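Local structure of ArCE4A (Arthrobacter sp. AW19M34-1, 5LFZ) at residues G36-T39 and N40-L43; G96-H99 and E100-T104. The protein probably removes N-linked acetyl groups from carbohydrate chains, as a metal-dependent polysaccharide deacetylase of carbohydrate esterase family 4. All blocks are in the same frame, centred on the assembly; numbering follows the deposited sequence.

Overall arrangement
Two local contacts flank, at a distance, the metal site of a NodB homology fold, a distorted β/α barrel. Contact 1 (36-39 with 40-43) joins the end of the loop that follows strand 26-32 and the nickel ligand D33 to the start of helix 39-48. Contact 2 (96-99 with 100-104) lies further along the chain in helix 94-112, which follows the loop bearing the other two protein ligands, H82 and H86. Their centres are 25 Å apart and their nearest atoms about 13 Å, so they do not touch. The side chain of T39 is about 13 Å from the nickel and that of E100 about 11 Å; neither binds it.

Contact 1 of 2, residues G36-T39 and N40-L43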
# COMPACT_ATOMS: atom_id res chain seq x y z
N GLY A 36 -1.58 5.94 11.33
CA GLY A 36 -0.93 6.57 12.45
C GLY A 36 -1.24 8.05 12.48
O GLY A 36 -2.18 8.50 11.81
N GLU A 37 -0.45 8.80 13.24
CA GLU A 37 -0.73 10.20 13.49
C GLU A 37 -0.56 11.09 12.26
O GLU A 37 -1.02 12.24 12.25
CB GLU A 37 0.18 10.71 14.61
CG GLU A 37 1.65 10.69 14.24
CD GLU A 37 2.56 10.86 15.43
OE1 GLU A 37 2.77 12.01 15.86
OE2 GLU A 37 3.07 9.83 15.93
N TYR A 38 0.07 10.56 11.22
CA TYR A 38 0.30 11.35 10.01
C TYR A 38 -0.66 11.00 8.88
O TYR A 38 -0.69 11.69 7.86
CB TYR A 38 1.74 11.18 9.52
CG TYR A 38 2.78 11.44 10.58
CD1 TYR A 38 3.10 12.73 10.97
CD2 TYR A 38 3.45 10.39 11.19
CE1 TYR A 38 4.06 12.97 11.94
CE2 TYR A 38 4.41 10.61 12.16
CZ TYR A 38 4.71 11.91 12.54
OH TYR A 38 5.66 12.14 13.51
N THR A 39 -1.45 9.94 9.05
CA THR A 39 -2.28 9.43 7.97
C THR A 39 -3.31 10.44 7.47
O THR A 39 -3.53 10.57 6.27
CB THR A 39 -2.99 8.14 8.40
OG1 THR A 39 -2.03 7.21 8.90
CG2 THR A 39 -3.72 7.52 7.21
N ASN A 40 -3.94 11.17 8.38
CA ASN A 40 -4.94 12.14 7.95
C ASN A 40 -4.34 13.32 7.19
O ASN A 40 -4.95 13.81 6.23
CB ASN A 40 -5.75 12.62 9.14
CG ASN A 40 -6.82 11.63 9.51
OD1 ASN A 40 -7.88 11.59 8.89
ND2 ASN A 40 -6.54 10.79 10.50
N ARG A 41 -3.16 13.78 7.59
CA ARG A 41 -2.47 14.82 6.84
C ARG A 41 -2.11 14.30 5.46
O ARG A 41 -2.21 15.01 4.46
CB ARG A 41 -1.22 15.30 7.57
CG ARG A 41 -1.53 16.16 8.79
CD ARG A 41 -0.35 16.26 9.73
NE ARG A 41 0.77 16.98 9.12
CZ ARG A 41 1.99 17.01 9.63
NH1 ARG A 41 2.25 16.35 10.76
NH2 ARG A 41 2.95 17.69 9.03
N LEU A 42 -1.71 13.03 5.41
CA LEU A 42 -1.39 12.37 4.16
C LEU A 42 -2.62 12.33 3.25
O LEU A 42 -2.55 12.63 2.06
CB LEU A 42 -0.86 10.97 4.45
CG LEU A 42 -0.37 10.06 3.34
CD1 LEU A 42 0.45 10.87 2.39
CD2 LEU A 42 0.45 8.93 3.93
N LEU A 43 -3.76 11.96 3.83
CA LEU A 43 -5.01 11.90 3.07
C LEU A 43 -5.44 13.29 2.61
O LEU A 43 -6.00 13.44 1.53
CB LEU A 43 -6.10 11.25 3.92
CG LEU A 43 -5.98 9.75 4.16
CD1 LEU A 43 -6.95 9.33 5.24
CD2 LEU A 43 -6.27 8.98 2.88
O HOH W 1 -3.73 10.58 11.31
O HOH W 2 -2.44 13.55 10.43
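Between the loop at G36 and the first turn of helix 39-48, at N40, one water oxygen is gripped three ways. It donates to G36 O at 2.6 Å, and it accepts from N40 N at 3.0 Å and from N40 ND2 at 2.9 Å. The same amide reaches helix 66-74, ND2 bonding T68 and OD1 taking a bond from R71. A second water joins E37 O to R41 N, so two backbone N-H groups of the opening turn are met through solvent. Direct helical bonding begins beyond them: L42 N donates to Y38 O at 3.0 Å, and L43 N to T39 O at 2.8 Å. The preceding residues form a type I turn from G36 to T39, closed by T39 N on G36 O. With OG1 anti to the carbonyl carbon, the T39 hydroxyl turns back to accept G36 N at 2.8 Å, nearly straight at 165°, and it also hydrogen-bonds D174. The methyl branch goes the other way, CG2 lying alongside L43 CD1 at 4.2 Å.

On the side facing helix 177-192, Y38 and R41 run next to each other. The arginine chain bends at chi3 (67°) and sets NH1 at the ring edge, 3.7 Å from Y38 CD1, with guanidinium and ring planes 59° apart. NH1 has its strong partner in a salt bridge to E177. E37 CG lies over one face of the ring, toward the rim.

The chemistry implies a division of labour: turn and threonine hydroxyl brace the loop, the waters serve the N-H groups of N40 and R41, and D174, in the loop before helix 177-192, and E177, its first residue, tie down the helix start.

Contact 2 of 2, residues G96-H99 and E100-T104; sequences GIEH and EVQWT
H99 and W103, one helical turn apart, lie side by side with their planes only 6° from parallel. The shared first torsion, CG anti to the carbonyl carbon, points both side chains the same way and lets the rings lie alongside. The rings are slid along each other until they barely overlap, their centroids 4.7 Å apart for the imidazole and the six-membered ring of the indole. What sits squarely over the indole is instead the histidine methylene: H99 CB is 3.5 Å from the centroid of that six-membered ring and 10° off its normal, a CH-pi contact. The imidazole then covers the rim, H99 CG lying 3.5 Å from W103 CZ2. Beneath the pair, W103 N donates to H99 O at 2.8 Å, as part of the regular i to i+4 ladder that also joins Q102 to E98.

Q102 runs extended, its CG 3.2 Å from E98 O. I97 and V101 meet through their CG2 methyls at 4.4 Å, a loose apolar touch. In E100, chi1 (-67°) lays CG against G96 O at 3.3 Å, and the bend at chi2 then turns the carboxylate toward the loop at F84 and D85; OE2 takes a bond from a water at 2.9 Å, and OE1 accepts the backbone N-H groups of both F84 and D85.

Those two residues lie between the nickel ligands H82 and H86 in sequence, so E100, from the inner side of helix 94-112, probably helps to position the metal-binding loop that follows strand 78-81, while T104 packs on F84 one turn further along.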
# COMPACT_ATOMS: atom_id res chain seq x y z
N GLY A 96 -0.36 -19.42 12.84
CA GLY A 96 0.19 -18.09 13.04
C GLY A 96 -0.13 -17.18 11.87
O GLY A 96 -0.52 -16.02 12.04
N ILE A 97 0.03 -17.71 10.66
CA ILE A 97 -0.33 -16.98 9.45
C ILE A 97 -1.84 -16.74 9.39
O ILE A 97 -2.28 -15.66 8.98
CB ILE A 97 0.14 -17.72 8.19
CG1 ILE A 97 1.67 -17.87 8.21
CG2 ILE A 97 -0.32 -16.98 6.93
CD1 ILE A 97 2.22 -18.65 7.03
N GLU A 98 -2.62 -17.73 9.81
CA GLU A 98 -4.08 -17.58 9.89
C GLU A 98 -4.48 -16.40 10.77
O GLU A 98 -5.33 -15.60 10.39
CB GLU A 98 -4.74 -18.84 10.43
CG GLU A 98 -4.81 -20.00 9.46
CD GLU A 98 -5.38 -21.25 10.11
OE1 GLU A 98 -5.94 -21.15 11.22
OE2 GLU A 98 -5.27 -22.34 9.50
N HIS A 99 -3.85 -16.30 11.94
CA HIS A 99 -4.12 -15.20 12.86
C HIS A 99 -3.79 -13.85 12.22
O HIS A 99 -4.60 -12.93 12.27
CB HIS A 99 -3.32 -15.37 14.15
CG HIS A 99 -3.72 -16.56 14.95
ND1 HIS A 99 -4.99 -17.11 14.89
CD2 HIS A 99 -3.03 -17.32 15.84
CE1 HIS A 99 -5.06 -18.15 15.70
NE2 HIS A 99 -3.89 -18.30 16.29
N GLU A 100 -2.60 -13.74 11.63
CA GLU A 100 -2.18 -12.48 11.02
C GLU A 100 -3.15 -12.00 9.95
O GLU A 100 -3.47 -10.82 9.87
CB GLU A 100 -0.78 -12.62 10.42
CG GLU A 100 0.33 -12.85 11.44
CD GLU A 100 0.49 -11.68 12.39
OE1 GLU A 100 0.15 -10.54 12.01
OE2 GLU A 100 0.97 -11.91 13.52
N VAL A 101 -3.62 -12.93 9.12
CA VAL A 101 -4.59 -12.58 8.09
C VAL A 101 -5.95 -12.25 8.69
O VAL A 101 -6.51 -11.16 8.47
CB VAL A 101 -4.75 -13.74 7.07
CG1 VAL A 101 -5.93 -13.48 6.15
CG2 VAL A 101 -3.46 -13.93 6.28
N GLN A 102 -6.49 -13.18 9.46
CA GLN A 102 -7.86 -13.06 9.96
C GLN A 102 -8.05 -11.94 10.97
O GLN A 102 -9.09 -11.29 10.97
CB GLN A 102 -8.31 -14.38 10.56
CG GLN A 102 -8.42 -15.49 9.55
CD GLN A 102 -8.86 -16.79 10.17
OE1 GLN A 102 -9.34 -16.82 11.30
NE2 GLN A 102 -8.69 -17.89 9.44
N TRP A 103 -7.07 -11.71 11.84
CA TRP A 103 -7.18 -10.63 12.81
C TRP A 103 -7.18 -9.27 12.11
O TRP A 103 -7.84 -8.34 12.55
CB TRP A 103 -6.06 -10.67 13.84
CG TRP A 103 -6.09 -11.86 14.74
CD1 TRP A 103 -7.10 -12.75 14.89
CD2 TRP A 103 -5.04 -12.28 15.62
NE1 TRP A 103 -6.76 -13.71 15.81
CE2 TRP A 103 -5.50 -13.44 16.28
CE3 TRP A 103 -3.77 -11.79 15.93
CZ2 TRP A 103 -4.72 -14.12 17.22
CZ3 TRP A 103 -3.00 -12.47 16.86
CH2 TRP A 103 -3.48 -13.62 17.49
N THR A 104 -6.43 -9.17 11.02
CA THR A 104 -6.33 -7.91 10.29
C THR A 104 -7.63 -7.65 9.54
O THR A 104 -8.14 -6.53 9.53
CB THR A 104 -5.14 -7.91 9.31
OG1 THR A 104 -3.95 -8.22 10.03
CG2 THR A 104 -4.99 -6.55 8.63
O HOH W 3 0.87 -14.48 14.84